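Local coordinates for putative pachytene checkpoint protein 2 (Caenorhabditis elegans, PDB 4XGU) that is an AAA+ ATPase that remodels other proteins and probably plays a key role in chromosome recombination during meiosis, at residues F325-M336 / Y353-T361. Sequence-based numbering, arbitrary orientation.
Sequences FARYSMLKSSIM and YWPQDICDT. With ADP (adenosine-5'-diphosphate), chain H.
In the C-terminal lid of this AAA+ ATPase, one side of helix 324-340 is lined by the loop 353-361, which runs back along it in the opposite direction, without regular secondary structure. The contact illustrates how a helix can hold an irregular loop through one side chain per turn, here Tyr328, Lys332 and Met336. Tyr328 fixes the middle of the loop: with CG anti to the backbone N (chi1 170°), the ring is carried across to the loop, and OH donates to Gln356 O at 2.6 Å, in the carbonyl plane. Ile358 CG2 touches both aromatic rings obliquely, 3.4 Å from Phe325 CE1 and 3.5 Å from Tyr328 CD1. One turn along, the Lys332 chain bends at chi2 (-111°) and NZ comes to Asp357 OD1 from above the carboxylate plane, a salt bridge of 2.9 Å. Farther on, Met336 SD reaches the edge of the Trp354 indole, 3.7 Å from CE3, a Met-aromatic contact. A leucine in place of Tyr328 would probably cost the Gln356 carbonyl its hydroxyl donor and let the loop shift. Helix 367-378 packs against Tyr328 and Ile358, and helix 405-420 meets Ile335 and Trp354; on another side of helix 324-340, Met330 touches the ADP adenine and Ile387 of helix 384-397.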
# COMPACT_ATOMS: atom_id res chain seq x y z
N PHE B 325 15.77 -8.28 43.76
CA PHE B 325 15.43 -7.69 45.05
C PHE B 325 13.93 -7.39 45.13
O PHE B 325 13.31 -7.58 46.17
CB PHE B 325 16.23 -6.42 45.29
CG PHE B 325 15.72 -5.58 46.43
CD1 PHE B 325 16.12 -5.83 47.73
CD2 PHE B 325 14.83 -4.54 46.21
CE1 PHE B 325 15.65 -5.06 48.78
CE2 PHE B 325 14.36 -3.77 47.25
CZ PHE B 325 14.77 -4.03 48.54
N ALA B 326 13.37 -6.89 44.03
CA ALA B 326 11.96 -6.54 44.00
C ALA B 326 11.09 -7.79 44.05
O ALA B 326 10.04 -7.80 44.69
CB ALA B 326 11.65 -5.72 42.76
N ARG B 327 11.53 -8.85 43.36
CA ARG B 327 10.81 -10.11 43.36
C ARG B 327 10.67 -10.66 44.78
O ARG B 327 9.60 -11.11 45.18
CB ARG B 327 11.50 -11.14 42.47
CG ARG B 327 11.15 -11.03 40.99
CD ARG B 327 11.99 -11.99 40.16
NE ARG B 327 13.33 -11.48 39.90
CZ ARG B 327 13.74 -11.03 38.72
NH1 ARG B 327 12.91 -11.05 37.68
NH2 ARG B 327 14.98 -10.58 38.56
N TYR B 328 11.77 -10.62 45.53
CA TYR B 328 11.77 -11.07 46.92
C TYR B 328 10.75 -10.28 47.73
O TYR B 328 9.99 -10.84 48.52
CB TYR B 328 13.16 -10.93 47.54
CG TYR B 328 13.19 -11.14 49.04
CD1 TYR B 328 12.94 -10.08 49.91
CD2 TYR B 328 13.46 -12.39 49.59
CE1 TYR B 328 12.95 -10.27 51.28
CE2 TYR B 328 13.48 -12.58 50.96
CZ TYR B 328 13.22 -11.51 51.80
OH TYR B 328 13.24 -11.70 53.16
N SER B 329 10.75 -8.96 47.54
CA SER B 329 9.88 -8.06 48.27
C SER B 329 8.41 -8.42 48.07
O SER B 329 7.61 -8.37 49.01
CB SER B 329 10.12 -6.62 47.84
OG SER B 329 11.50 -6.28 47.94
N MET B 330 8.06 -8.79 46.85
CA MET B 330 6.69 -9.20 46.54
C MET B 330 6.35 -10.53 47.20
O MET B 330 5.28 -10.68 47.78
CB MET B 330 6.49 -9.30 45.03
CG MET B 330 6.76 -8.01 44.28
SD MET B 330 6.57 -8.23 42.51
CE MET B 330 6.95 -6.59 41.91
N LEU B 331 7.27 -11.48 47.10
CA LEU B 331 7.08 -12.80 47.69
C LEU B 331 6.95 -12.71 49.20
O LEU B 331 6.11 -13.38 49.80
CB LEU B 331 8.23 -13.73 47.32
CG LEU B 331 8.37 -14.06 45.83
CD1 LEU B 331 9.50 -15.05 45.61
CD2 LEU B 331 7.07 -14.60 45.28
N LYS B 332 7.77 -11.86 49.82
CA LYS B 332 7.72 -11.67 51.26
C LYS B 332 6.39 -11.03 51.67
O LYS B 332 5.79 -11.42 52.66
CB LYS B 332 8.89 -10.79 51.73
CG LYS B 332 8.99 -10.65 53.24
CD LYS B 332 8.67 -9.23 53.69
CE LYS B 332 8.74 -9.09 55.21
NZ LYS B 332 8.45 -7.71 55.66
N SER B 333 5.93 -10.07 50.88
CA SER B 333 4.67 -9.39 51.14
C SER B 333 3.49 -10.34 51.00
O SER B 333 2.50 -10.21 51.72
CB SER B 333 4.49 -8.20 50.19
OG SER B 333 5.60 -7.33 50.26
N SER B 334 3.59 -11.29 50.08
CA SER B 334 2.54 -12.28 49.89
C SER B 334 2.44 -13.19 51.11
O SER B 334 1.35 -13.44 51.62
CB SER B 334 2.80 -13.11 48.63
OG SER B 334 2.76 -12.31 47.47
N ILE B 335 3.59 -13.68 51.58
CA ILE B 335 3.63 -14.56 52.74
C ILE B 335 3.12 -13.86 53.99
O ILE B 335 2.35 -14.43 54.76
CB ILE B 335 5.06 -15.08 52.99
CG1 ILE B 335 5.57 -15.86 51.77
CG2 ILE B 335 5.11 -15.95 54.23
CD1 ILE B 335 7.00 -16.32 51.90
N MET B 336 3.55 -12.62 54.18
CA MET B 336 3.14 -11.84 55.35
C MET B 336 1.64 -11.58 55.34
O MET B 336 0.99 -11.57 56.39
CB MET B 336 3.90 -10.52 55.42
CG MET B 336 5.38 -10.69 55.70
SD MET B 336 5.67 -11.81 57.09
CE MET B 336 4.93 -10.88 58.43
N TYR B 353 13.16 -14.81 63.17
CA TYR B 353 13.62 -15.87 62.28
C TYR B 353 12.81 -15.86 60.97
O TYR B 353 13.30 -16.30 59.92
CB TYR B 353 13.50 -17.22 62.99
CG TYR B 353 14.42 -18.32 62.49
CD1 TYR B 353 15.13 -18.19 61.30
CD2 TYR B 353 14.56 -19.50 63.21
CE1 TYR B 353 15.96 -19.20 60.85
CE2 TYR B 353 15.39 -20.51 62.77
CZ TYR B 353 16.08 -20.36 61.59
OH TYR B 353 16.91 -21.37 61.14
N TRP B 354 11.59 -15.35 61.03
CA TRP B 354 10.77 -15.12 59.84
C TRP B 354 11.52 -14.22 58.85
O TRP B 354 12.33 -13.38 59.27
CB TRP B 354 9.43 -14.48 60.20
CG TRP B 354 8.34 -15.46 60.60
CD1 TRP B 354 8.39 -16.39 61.60
CD2 TRP B 354 7.04 -15.57 60.01
NE1 TRP B 354 7.21 -17.08 61.66
CE2 TRP B 354 6.36 -16.60 60.70
CE3 TRP B 354 6.38 -14.91 58.96
CZ2 TRP B 354 5.06 -16.98 60.37
CZ3 TRP B 354 5.09 -15.29 58.64
CH2 TRP B 354 4.44 -16.32 59.34
N PRO B 355 11.27 -14.39 57.54
CA PRO B 355 11.92 -13.55 56.53
C PRO B 355 11.64 -12.07 56.74
O PRO B 355 10.49 -11.67 56.92
CB PRO B 355 11.31 -14.05 55.21
CG PRO B 355 10.08 -14.80 55.60
CD PRO B 355 10.39 -15.40 56.93
N GLN B 356 12.70 -11.27 56.72
CA GLN B 356 12.60 -9.84 56.97
C GLN B 356 12.88 -9.05 55.70
O GLN B 356 13.12 -9.63 54.65
CB GLN B 356 13.58 -9.42 58.07
CG GLN B 356 13.60 -10.35 59.27
CD GLN B 356 12.37 -10.20 60.14
OE1 GLN B 356 11.83 -9.10 60.28
NE2 GLN B 356 11.93 -11.30 60.74
N ASP B 357 12.84 -7.73 55.81
CA ASP B 357 13.19 -6.86 54.68
C ASP B 357 14.68 -6.99 54.38
O ASP B 357 15.52 -6.90 55.28
CB ASP B 357 12.82 -5.41 54.97
CG ASP B 357 11.32 -5.21 55.10
OD1 ASP B 357 10.56 -6.06 54.60
OD2 ASP B 357 10.91 -4.19 55.70
N ILE B 358 15.00 -7.20 53.11
CA ILE B 358 16.35 -7.53 52.69
C ILE B 358 17.07 -6.29 52.12
O ILE B 358 18.12 -6.41 51.49
CB ILE B 358 16.32 -8.67 51.64
CG1 ILE B 358 17.66 -9.41 51.58
CG2 ILE B 358 15.88 -8.16 50.27
CD1 ILE B 358 17.67 -10.53 50.57
N CYS B 359 16.51 -5.12 52.38
CA CYS B 359 17.00 -3.89 51.76
C CYS B 359 18.46 -3.59 52.10
O CYS B 359 18.87 -3.66 53.26
CB CYS B 359 16.12 -2.70 52.17
SG CYS B 359 16.09 -1.34 50.97
N ASP B 360 19.23 -3.28 51.06
CA ASP B 360 20.60 -2.77 51.15
C ASP B 360 21.63 -3.78 51.67
O ASP B 360 22.79 -3.42 51.88
CB ASP B 360 20.64 -1.52 52.03
CG ASP B 360 19.47 -0.59 51.78
OD1 ASP B 360 19.41 0.04 50.70
OD2 ASP B 360 18.59 -0.50 52.68
N THR B 361 21.21 -5.03 51.86
CA THR B 361 22.08 -6.08 52.40
C THR B 361 22.77 -5.64 53.69
O THR B 361 23.92 -6.00 53.94
CB THR B 361 23.15 -6.51 51.38
OG1 THR B 361 24.16 -5.50 51.28
CG2 THR B 361 22.54 -6.75 50.01
PB ADP H . -0.15 -3.05 33.66
O1B ADP H . 1.35 -3.18 33.56
O2B ADP H . -0.63 -1.62 33.80
O3B ADP H . -0.92 -3.85 32.64
PA ADP H . -1.71 -3.24 36.00
O1A ADP H . -1.36 -1.89 36.57
O2A ADP H . -3.00 -3.43 35.23
O3A ADP H . -0.49 -3.74 35.08
O5' ADP H . -1.74 -4.27 37.24
C5' ADP H . -0.91 -5.44 37.26
C4' ADP H . -1.20 -6.21 38.55
O4' ADP H . -0.02 -6.91 38.96
C3' ADP H . -1.59 -5.28 39.68
O3' ADP H . -2.98 -5.45 40.00
C2' ADP H . -0.73 -5.67 40.86
O2' ADP H . -1.51 -6.37 41.83
C1' ADP H . 0.35 -6.59 40.30
N9 ADP H . 1.63 -5.84 40.24
C8 ADP H . 2.28 -5.50 39.11
N7 ADP H . 3.43 -4.82 39.38
C5 ADP H . 3.53 -4.73 40.71
C6 ADP H . 4.50 -4.14 41.66
N6 ADP H . 5.61 -3.51 41.21
N1 ADP H . 4.25 -4.26 42.98
C2 ADP H . 3.14 -4.89 43.43
N3 ADP H . 2.22 -5.45 42.63
C4 ADP H . 2.35 -5.40 41.28